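Local coordinates for protein glucuronoarabinoxylan endo-1,4-beta-xylanase (Clostridium papyrosolvens, PDB 4FMV) that probably hydrolyses internal beta-1,4 linkages of xylan as the catalytic part, a (beta/alpha)8 barrel with an attached beta domain, of a longer glycoside hydrolase family 30 enzyme, at residues S44-R49 against W265-P270; S22-G27 against S86-P91; G80-A85 against E227-E232. One frame throughout, in Å; residues are numbered along the deposited sequence.

Contact 1: S44-R49 against W265-P270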
loop_
_atom_site.group_PDB
_atom_site.type_symbol
_atom_site.label_atom_id
_atom_site.label_comp_id
_atom_site.label_asym_id
_atom_site.label_seq_id
_atom_site.Cartn_x
_atom_site.Cartn_y
_atom_site.Cartn_z
ATOM N N SER A 44 2.515 2.236 -8.849
ATOM C CA SER A 44 1.151 2.513 -9.295
ATOM C C SER A 44 0.204 3.224 -8.294
ATOM O O SER A 44 -0.975 3.390 -8.579
ATOM C CB SER A 44 0.547 1.215 -9.818
ATOM O OG SER A 44 0.712 0.228 -8.818
ATOM N N ILE A 45 0.695 3.569 -7.105
ATOM C CA ILE A 45 -0.126 4.255 -6.115
ATOM C C ILE A 45 0.723 5.284 -5.360
ATOM O O ILE A 45 1.859 4.997 -4.981
ATOM C CB ILE A 45 -0.747 3.274 -5.072
ATOM C CG1 ILE A 45 -1.500 2.135 -5.759
ATOM C CG2 ILE A 45 -1.670 4.028 -4.095
ATOM C CD1 ILE A 45 -2.051 1.070 -4.773
ATOM N N LEU A 46 0.161 6.472 -5.150
ATOM C CA LEU A 46 0.774 7.510 -4.319
ATOM C C LEU A 46 -0.180 7.925 -3.214
ATOM O O LEU A 46 -1.370 8.161 -3.457
ATOM C CB LEU A 46 1.118 8.759 -5.164
ATOM C CG LEU A 46 1.702 9.932 -4.369
ATOM C CD1 LEU A 46 3.081 9.598 -3.736
ATOM C CD2 LEU A 46 1.832 11.148 -5.251
ATOM N N ARG A 47 0.350 8.023 -2.000
ATOM C CA ARG A 47 -0.404 8.479 -0.838
ATOM C C ARG A 47 0.027 9.896 -0.457
ATOM O O ARG A 47 1.190 10.123 -0.106
ATOM C CB ARG A 47 -0.149 7.533 0.361
ATOM C CG ARG A 47 -0.900 7.895 1.643
ATOM C CD ARG A 47 -0.483 6.970 2.789
ATOM N NE ARG A 47 -1.278 7.187 4.015
ATOM C CZ ARG A 47 -0.774 7.176 5.245
ATOM N NH1 ARG A 47 0.519 6.971 5.405
ATOM N NH2 ARG A 47 -1.573 7.334 6.318
ATOM N N LEU A 48 -0.937 10.821 -0.467
ATOM C CA LEU A 48 -0.762 12.206 -0.029
ATOM C C LEU A 48 -1.142 12.359 1.447
ATOM O O LEU A 48 -1.958 11.595 1.976
ATOM C CB LEU A 48 -1.659 13.148 -0.834
ATOM C CG LEU A 48 -1.745 12.978 -2.347
ATOM C CD1 LEU A 48 -2.821 13.906 -2.894
ATOM C CD2 LEU A 48 -0.386 13.262 -2.981
ATOM N N ARG A 49 -0.474 13.274 2.138
ATOM C CA ARG A 49 -0.950 13.690 3.450
ATOM C C ARG A 49 -1.723 14.997 3.283
ATOM O O ARG A 49 -1.231 15.933 2.644
ATOM C CB ARG A 49 0.210 13.898 4.414
ATOM C CG ARG A 49 -0.204 14.624 5.701
ATOM C CD ARG A 49 0.962 14.824 6.651
ATOM N NE ARG A 49 0.701 15.957 7.537
ATOM C CZ ARG A 49 0.870 17.230 7.170
ATOM N NH1 ARG A 49 1.302 17.527 5.941
ATOM N NH2 ARG A 49 0.607 18.215 8.026
ATOM N N TRP A 265 5.693 3.845 3.374
ATOM C CA TRP A 265 5.677 5.156 4.004
ATOM C C TRP A 265 6.452 6.169 3.113
ATOM O O TRP A 265 6.519 6.000 1.887
ATOM C CB TRP A 265 6.196 5.046 5.447
ATOM C CG TRP A 265 6.231 6.303 6.266
ATOM C CD1 TRP A 265 7.179 6.632 7.197
ATOM C CD2 TRP A 265 5.291 7.398 6.255
ATOM N NE1 TRP A 265 6.894 7.858 7.754
ATOM C CE2 TRP A 265 5.744 8.349 7.193
ATOM C CE3 TRP A 265 4.122 7.667 5.540
ATOM C CZ2 TRP A 265 5.069 9.549 7.432
ATOM C CZ3 TRP A 265 3.448 8.863 5.783
ATOM C CH2 TRP A 265 3.927 9.786 6.719
ATOM N N TRP A 266 6.826 7.310 3.679
ATOM C CA TRP A 266 7.277 8.458 2.907
ATOM C C TRP A 266 8.558 8.306 2.077
ATOM O O TRP A 266 9.421 7.452 2.344
ATOM C CB TRP A 266 7.349 9.706 3.813
ATOM C CG TRP A 266 8.260 9.592 5.007
ATOM C CD1 TRP A 266 9.179 8.599 5.275
ATOM C CD2 TRP A 266 8.325 10.505 6.114
ATOM N NE1 TRP A 266 9.815 8.853 6.475
ATOM C CE2 TRP A 266 9.306 10.012 7.010
ATOM C CE3 TRP A 266 7.650 11.688 6.431
ATOM C CZ2 TRP A 266 9.630 10.670 8.193
ATOM C CZ3 TRP A 266 7.967 12.343 7.615
ATOM C CH2 TRP A 266 8.955 11.833 8.478
ATOM N N ILE A 267 8.669 9.148 1.045
ATOM C CA ILE A 267 9.684 8.945 0.026
ATOM C C ILE A 267 11.046 9.558 0.336
ATOM O O ILE A 267 12.021 8.808 0.470
ATOM C CB ILE A 267 9.228 9.376 -1.388
ATOM C CG1 ILE A 267 8.090 8.472 -1.883
ATOM C CG2 ILE A 267 10.403 9.302 -2.343
ATOM C CD1 ILE A 267 7.198 9.134 -2.957
ATOM N N THR A 268 11.179 10.875 0.463
ATOM C CA THR A 268 12.576 11.286 0.534
ATOM C C THR A 268 12.947 11.549 1.983
ATOM O O THR A 268 13.139 12.685 2.403
ATOM C CB THR A 268 12.674 12.629 -0.237
ATOM O OG1 THR A 268 11.586 13.483 0.165
ATOM C CG2 THR A 268 12.522 12.386 -1.754
ATOM N N TRP A 269 13.350 10.457 2.614
ATOM C CA TRP A 269 13.703 10.387 4.031
ATOM C C TRP A 269 14.655 9.210 4.179
ATOM O O TRP A 269 14.569 8.284 3.383
ATOM C CB TRP A 269 12.441 10.191 4.865
ATOM C CG TRP A 269 11.567 11.412 4.884
ATOM C CD1 TRP A 269 10.541 11.716 4.029
ATOM C CD2 TRP A 269 11.646 12.495 5.815
ATOM N NE1 TRP A 269 9.983 12.931 4.368
ATOM C CE2 TRP A 269 10.634 13.421 5.470
ATOM C CE3 TRP A 269 12.473 12.771 6.911
ATOM C CZ2 TRP A 269 10.434 14.601 6.177
ATOM C CZ3 TRP A 269 12.272 13.950 7.612
ATOM C CH2 TRP A 269 11.261 14.847 7.243
ATOM N N PRO A 270 15.511 9.202 5.210
ATOM C CA PRO A 270 16.420 8.071 5.456
ATOM C C PRO A 270 15.722 6.720 5.682
ATOM O O PRO A 270 16.246 5.692 5.243
ATOM C CB PRO A 270 17.146 8.489 6.733
ATOM C CG PRO A 270 17.145 10.006 6.680
ATOM C CD PRO A 270 15.815 10.362 6.076
#
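Arg47 and Trp265 meet because both side chains leave the backbone with CG opposite the N atom. In Arg47 (chi1 -179°) the chain then stays extended as far as NE, carrying the guanidinium straight off its strand. In Trp265 the CB points away from 44-49, and the same first torsion (chi1 -179°) swings the six-membered ring back toward the arginine. Arg47 NH1 comes to 3.5 Å from Trp265 CZ3 and 3.7 Å from Trp265 CE3. The guanidinium and indole planes are inclined at 56°, so the two groups are not stacked flat.

A second, apolar touch joins Leu46, next to Arg47, with Ile267, two residues after Trp265: Leu46 CD1 rests 4.2 Å from Ile267 CD1. Neighbouring residues of strand 45-49 face opposite ways, which sends Arg47 into the barrel and Leu46 out toward the helices. Leu46 packs on Met34 and Tyr38, and Ile267 on Val33 and Leu37, so helix 31-40 packs against both side chains, and helix 67-78 against Leu46 as well. Branched aliphatic side chains suit this water-poor layer between strands and helices.

Trp265 has a further partner in Trp266, whose ring has Trp265 NE1 3.2 Å above one face and Trp269 CD1 above the opposite one. A row of three indoles thus continues the contact along 265-270.

The guanidinium is gripped elsewhere: Arg47 NE bonds Ser86 OG, NH1 forms a salt bridge with Glu232, and NH2 serves both Glu177 and Asn142. The buried guanidinium thus has polar partners for all three nitrogens, while the indole provides a polarisable wall beside NH1. The chemistry implies a side chain whose orientation is set by its bonds to Ser86, Asn142, Glu177 and Glu232, with Trp265 filling the flank.

Contact 2: S22-G27 against S86-P91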
loop_
_atom_site.group_PDB
_atom_site.type_symbol
_atom_site.label_atom_id
_atom_site.label_comp_id
_atom_site.label_asym_id
_atom_site.label_seq_id
_atom_site.Cartn_x
_atom_site.Cartn_y
_atom_site.Cartn_z
ATOM N N SER A 22 4.479 7.101 -0.106
ATOM C CA SER A 22 3.804 8.332 0.267
ATOM C C SER A 22 4.680 9.571 0.062
ATOM O O SER A 22 5.875 9.545 0.326
ATOM C CB SER A 22 3.337 8.256 1.726
ATOM O OG SER A 22 2.695 9.460 2.117
ATOM N N SER A 23 4.069 10.645 -0.417
ATOM C CA SER A 23 4.732 11.954 -0.519
ATOM C C SER A 23 4.523 12.834 0.730
ATOM O O SER A 23 4.863 14.020 0.720
ATOM C CB SER A 23 4.305 12.695 -1.796
ATOM O OG SER A 23 2.891 12.763 -1.918
ATOM N N ALA A 24 3.908 12.278 1.779
ATOM C CA ALA A 24 3.638 13.044 3.011
ATOM C C ALA A 24 4.885 13.715 3.554
ATOM O O ALA A 24 5.925 13.082 3.670
ATOM C CB ALA A 24 3.053 12.113 4.101
ATOM N N TRP A 25 4.779 15.002 3.872
ATOM C CA TRP A 25 5.887 15.788 4.429
ATOM C C TRP A 25 7.147 15.807 3.551
ATOM O O TRP A 25 8.237 16.107 4.031
ATOM C CB TRP A 25 6.245 15.290 5.832
ATOM C CG TRP A 25 5.259 15.700 6.896
ATOM C CD1 TRP A 25 4.932 16.986 7.273
ATOM C CD2 TRP A 25 4.478 14.828 7.730
ATOM N NE1 TRP A 25 3.993 16.951 8.280
ATOM C CE2 TRP A 25 3.710 15.645 8.590
ATOM C CE3 TRP A 25 4.362 13.427 7.845
ATOM C CZ2 TRP A 25 2.828 15.108 9.553
ATOM C CZ3 TRP A 25 3.486 12.905 8.803
ATOM C CH2 TRP A 25 2.727 13.745 9.634
ATOM N N CYS A 26 6.993 15.522 2.262
ATOM C CA CYS A 26 8.116 15.585 1.309
ATOM C C CYS A 26 8.188 16.908 0.555
ATOM O O CYS A 26 8.978 17.056 -0.395
ATOM C CB CYS A 26 8.072 14.400 0.339
ATOM S SG CYS A 26 8.226 12.842 1.232
ATOM N N GLY A 27 7.329 17.850 0.933
ATOM C CA GLY A 27 7.197 19.080 0.172
ATOM C C GLY A 27 6.834 18.737 -1.267
ATOM O O GLY A 27 6.012 17.838 -1.521
ATOM N N SER A 86 -4.535 10.792 3.163
ATOM C CA SER A 86 -4.901 10.563 4.576
ATOM C C SER A 86 -4.602 11.836 5.379
ATOM O O SER A 86 -3.548 12.471 5.165
ATOM C CB SER A 86 -4.007 9.455 5.150
ATOM O OG SER A 86 -4.062 8.242 4.399
ATOM N N PRO A 87 -5.532 12.244 6.265
ATOM C CA PRO A 87 -5.351 13.232 7.341
ATOM C C PRO A 87 -4.735 12.664 8.640
ATOM O O PRO A 87 -5.193 11.604 9.104
ATOM C CB PRO A 87 -6.782 13.718 7.577
ATOM C CG PRO A 87 -7.661 12.414 7.302
ATOM C CD PRO A 87 -6.776 11.471 6.456
ATOM N N TRP A 88 -3.766 13.358 9.238
ATOM C CA TRP A 88 -3.382 13.145 10.639
ATOM C C TRP A 88 -4.206 13.930 11.649
ATOM O O TRP A 88 -4.370 13.504 12.783
ATOM C CB TRP A 88 -1.901 13.443 10.881
ATOM C CG TRP A 88 -0.923 12.385 10.475
ATOM C CD1 TRP A 88 0.032 11.790 11.275
ATOM C CD2 TRP A 88 -0.735 11.847 9.155
ATOM N NE1 TRP A 88 0.791 10.910 10.518
ATOM C CE2 TRP A 88 0.337 10.926 9.228
ATOM C CE3 TRP A 88 -1.377 12.049 7.931
ATOM C CZ2 TRP A 88 0.764 10.196 8.112
ATOM C CZ3 TRP A 88 -0.944 11.342 6.831
ATOM C CH2 TRP A 88 0.128 10.427 6.930
ATOM N N ASN A 89 -4.629 15.132 11.262
ATOM C CA ASN A 89 -5.476 15.960 12.115
ATOM C C ASN A 89 -6.461 16.739 11.264
ATOM O O ASN A 89 -6.175 17.049 10.105
ATOM C CB ASN A 89 -4.656 16.985 12.921
ATOM C CG ASN A 89 -3.620 16.348 13.845
ATOM O OD1 ASN A 89 -3.939 15.846 14.926
ATOM N ND2 ASN A 89 -2.366 16.420 13.440
ATOM N N PRO A 90 -7.627 17.085 11.833
ATOM C CA PRO A 90 -8.364 18.116 11.101
ATOM C C PRO A 90 -7.734 19.480 11.406
ATOM O O PRO A 90 -6.818 19.532 12.232
ATOM C CB PRO A 90 -9.766 18.023 11.688
ATOM C CG PRO A 90 -9.578 17.467 13.062
ATOM C CD PRO A 90 -8.343 16.594 13.022
ATOM N N PRO A 91 -8.257 20.569 10.803
ATOM C CA PRO A 91 -7.849 21.910 11.222
ATOM C C PRO A 91 -8.020 22.098 12.723
ATOM O O PRO A 91 -8.938 21.532 13.319
ATOM C CB PRO A 91 -8.838 22.816 10.482
ATOM C CG PRO A 91 -9.168 22.066 9.259
ATOM C CD PRO A 91 -9.267 20.627 9.735
#
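Trp25 sets the edge of its six-membered ring against the face of Trp88, making a T-shaped pair. The CH2 corner leads, 3.5 Å from Trp88 NE1, and CZ3 follows at 3.7 Å from Trp88 CE2. The Trp25 six-membered ring and the Trp88 five-membered ring have centroids 4.8 Å apart, with planes at 71°. Ala24 CB adds a lighter touch, 4.4 Å from Trp88 CH2, a small methyl that meets the indole at a slant.

The next shell holds these rings in place. Trp88 has Ser86 O in plane at its edge and makes another edge-to-face pair with Trp150. Arg49 touches Trp25 and Trp88 alike, lining the contact with its side chain.

Further out, the backbone presents Trp25 from a type II beta turn, closed by Cys26 N to Ser23 O. Trp25 occupies the third position with a positive phi (57°), an uncommon setting for a residue other than glycine. Just before it, Ser22 OG accepts from Ala24 N (3.1 Å, 163°) in an ST turn and also bonds Arg47 O, tying the loop to strand 45-49. On the other segment, Asn89 has its amide rotation fixed from both ends, ND2 by Glu52 and OD1 by Thr151.

Tryptophan suits the pairing: its hydrogen-bearing edge carries slight positive charge and its indole face is electron-rich. With Trp88 buried and Trp25 exposed, the pair implies an aromatic step from the core to the surface on the side where barrel glycosidases of this kind bind their glycans.

Contact 3: G80-A85 against E227-E232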
loop_
_atom_site.group_PDB
_atom_site.type_symbol
_atom_site.label_atom_id
_atom_site.label_comp_id
_atom_site.label_asym_id
_atom_site.label_seq_id
_atom_site.Cartn_x
_atom_site.Cartn_y
_atom_site.Cartn_z
ATOM N N GLY A 80 0.581 7.049 -14.554
ATOM C CA GLY A 80 -0.438 6.023 -14.450
ATOM C C GLY A 80 -0.768 5.547 -13.036
ATOM O O GLY A 80 -1.521 4.582 -12.873
ATOM N N ALA A 81 -0.219 6.192 -12.012
ATOM C CA ALA A 81 -0.568 5.807 -10.631
ATOM C C ALA A 81 -1.905 6.379 -10.215
ATOM O O ALA A 81 -2.321 7.422 -10.729
ATOM C CB ALA A 81 0.506 6.261 -9.638
ATOM N N ILE A 82 -2.578 5.727 -9.268
ATOM C CA ILE A 82 -3.741 6.360 -8.676
ATOM C C ILE A 82 -3.232 7.092 -7.447
ATOM O O ILE A 82 -2.093 6.873 -7.025
ATOM C CB ILE A 82 -4.803 5.320 -8.246
ATOM C CG1 ILE A 82 -4.208 4.332 -7.236
ATOM C CG2 ILE A 82 -5.384 4.604 -9.475
ATOM C CD1 ILE A 82 -5.177 3.231 -6.786
ATOM N N VAL A 83 -4.101 7.866 -6.809
ATOM C CA VAL A 83 -3.677 8.743 -5.714
ATOM C C VAL A 83 -4.722 8.725 -4.626
ATOM O O VAL A 83 -5.911 8.863 -4.913
ATOM C CB VAL A 83 -3.526 10.231 -6.194
ATOM C CG1 VAL A 83 -3.005 11.101 -5.074
ATOM C CG2 VAL A 83 -2.627 10.327 -7.409
ATOM N N PHE A 84 -4.294 8.555 -3.382
ATOM C CA PHE A 84 -5.210 8.712 -2.255
ATOM C C PHE A 84 -4.594 9.615 -1.202
ATOM O O PHE A 84 -3.412 9.952 -1.295
ATOM C CB PHE A 84 -5.671 7.371 -1.670
ATOM C CG PHE A 84 -4.619 6.643 -0.844
ATOM C CD1 PHE A 84 -3.580 5.951 -1.461
ATOM C CD2 PHE A 84 -4.717 6.594 0.537
ATOM C CE1 PHE A 84 -2.649 5.246 -0.709
ATOM C CE2 PHE A 84 -3.801 5.881 1.302
ATOM C CZ PHE A 84 -2.754 5.212 0.677
ATOM N N ALA A 85 -5.405 10.041 -0.234
ATOM C CA ALA A 85 -4.978 11.020 0.769
ATOM C C ALA A 85 -5.418 10.617 2.170
ATOM O O ALA A 85 -6.553 10.149 2.341
ATOM C CB ALA A 85 -5.551 12.408 0.421
ATOM N N GLU A 227 -12.138 -3.171 -1.004
ATOM C CA GLU A 227 -10.726 -3.463 -1.144
ATOM C C GLU A 227 -10.051 -3.371 0.221
ATOM O O GLU A 227 -10.545 -2.713 1.129
ATOM C CB GLU A 227 -10.070 -2.499 -2.131
ATOM C CG GLU A 227 -10.527 -2.667 -3.572
ATOM C CD GLU A 227 -9.369 -2.637 -4.556
ATOM O OE1 GLU A 227 -8.664 -1.611 -4.607
ATOM O OE2 GLU A 227 -9.166 -3.645 -5.267
ATOM N N LEU A 228 -8.918 -4.047 0.343
ATOM C CA LEU A 228 -8.134 -4.096 1.564
ATOM C C LEU A 228 -6.683 -3.742 1.217
ATOM O O LEU A 228 -6.035 -4.469 0.452
ATOM C CB LEU A 228 -8.216 -5.517 2.141
ATOM C CG LEU A 228 -7.374 -5.863 3.381
ATOM C CD1 LEU A 228 -7.762 -5.011 4.591
ATOM C CD2 LEU A 228 -7.476 -7.361 3.747
ATOM N N TRP A 229 -6.172 -2.633 1.762
ATOM C CA TRP A 229 -4.826 -2.186 1.428
ATOM C C TRP A 229 -4.009 -2.018 2.695
ATOM O O TRP A 229 -4.512 -1.505 3.691
ATOM C CB TRP A 229 -4.829 -0.809 0.766
ATOM C CG TRP A 229 -5.613 -0.624 -0.476
ATOM C CD1 TRP A 229 -6.386 -1.541 -1.137
ATOM C CD2 TRP A 229 -5.711 0.595 -1.209
ATOM N NE1 TRP A 229 -6.967 -0.949 -2.246
ATOM C CE2 TRP A 229 -6.556 0.360 -2.311
ATOM C CE3 TRP A 229 -5.153 1.875 -1.041
ATOM C CZ2 TRP A 229 -6.871 1.362 -3.237
ATOM C CZ3 TRP A 229 -5.468 2.861 -1.956
ATOM C CH2 TRP A 229 -6.305 2.601 -3.043
ATOM N N MET A 230 -2.734 -2.379 2.628
ATOM C CA MET A 230 -1.819 -2.014 3.693
ATOM C C MET A 230 -1.263 -0.660 3.237
ATOM O O MET A 230 -0.540 -0.576 2.241
ATOM C CB MET A 230 -0.694 -3.036 3.728
ATOM C CG MET A 230 0.087 -3.090 5.013
ATOM S SD MET A 230 0.919 -1.562 5.436
ATOM C CE MET A 230 2.068 -1.363 4.050
ATOM N N THR A 231 -1.662 0.402 3.932
ATOM C CA THR A 231 -1.381 1.770 3.481
ATOM C C THR A 231 -0.148 2.496 4.030
ATOM O O THR A 231 0.158 3.604 3.584
ATOM C CB THR A 231 -2.617 2.664 3.740
ATOM O OG1 THR A 231 -2.898 2.698 5.146
ATOM C CG2 THR A 231 -3.816 2.121 3.003
ATOM N N GLU A 232 0.484 1.970 5.069
ATOM C CA GLU A 232 1.769 2.523 5.509
ATOM C C GLU A 232 2.654 1.501 6.199
ATOM O O GLU A 232 2.215 0.845 7.156
ATOM C CB GLU A 232 1.524 3.696 6.454
ATOM C CG GLU A 232 2.763 4.588 6.693
ATOM C CD GLU A 232 2.605 5.414 7.936
ATOM O OE1 GLU A 232 1.615 6.158 8.027
ATOM O OE2 GLU A 232 3.445 5.299 8.840
#
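Phe84 receives the edge of Trp229 over one face, and this T-shaped pair is the dense heart of the contact. Trp229 CZ3 lies 3.7 Å from Phe84 CD1, offset toward the rim of the phenyl ring. The ring centroids, taken on the six-membered ring of the indole, are 5.3 Å apart and the planes stand at 79°. Phe84 reaches inward with CG lodged between its backbone N and carbonyl carbon (chi1 74°), a crowded position that raises the ring from the strand. Thr231 closes in on its far end, with Thr231 CB 4.0 Å from Phe84 CZ and the methyl CG2 beside the same corner. Threonine suits this place because it is two-faced: CG2 packs on the phenyl, while OG1 bonds Glu177.

The looser part lies toward Ile82 and Glu227, both partly exposed. Here a single methyl, Ile82 CD1, meets Trp229 CH2 at 4.0 Å from the opposite direction. Polar bonding takes over at the other edge of the indole: Trp229 NE1 donates to Glu227 OE1 (3.0 Å). The carboxylate oxygen sits in the indole plane, yet the N-H arrives from above the carboxylate plane. Arg17 also forms a salt bridge to that oxygen, which would steady the glutamate and probably its negative charge.

Strands 82-85 and 227-232 approach no closer than 10.7 Å along their axes and are turned 65° apart, as strands facing each other across a beta barrel can be. No backbone bond joins them; large aromatic side chains span the gap instead. Dispersion and ring edge against ring face therefore hold this part of the barrel core, and the indole N-H, the one polar atom of that ring, is satisfied by Glu227.

In the fold
Along the chain the segments run 22-27, 44-49, 80-85, 86-91, 227-232 and 265-270, so contact 3 falls between the two halves of contact 1, whereas contact 2 interlaces with both. Their centres lie 10 Å (contacts 1 and 2), 11 Å (1 and 3) and 14 Å (2 and 3) apart. Strands 45-49 and 82-86 are parallel neighbours in the barrel, as are 227-232 and 261-266; contact 1 joins strands on either side of strand 11-22, whereas contact 3 spans the barrel between strands 82-86 and 227-232. Segment 80-85 passes directly into 86-91, carrying the chain from the packed core to the loops at the C-terminal ends of the strands, the usual active-site end of such barrels.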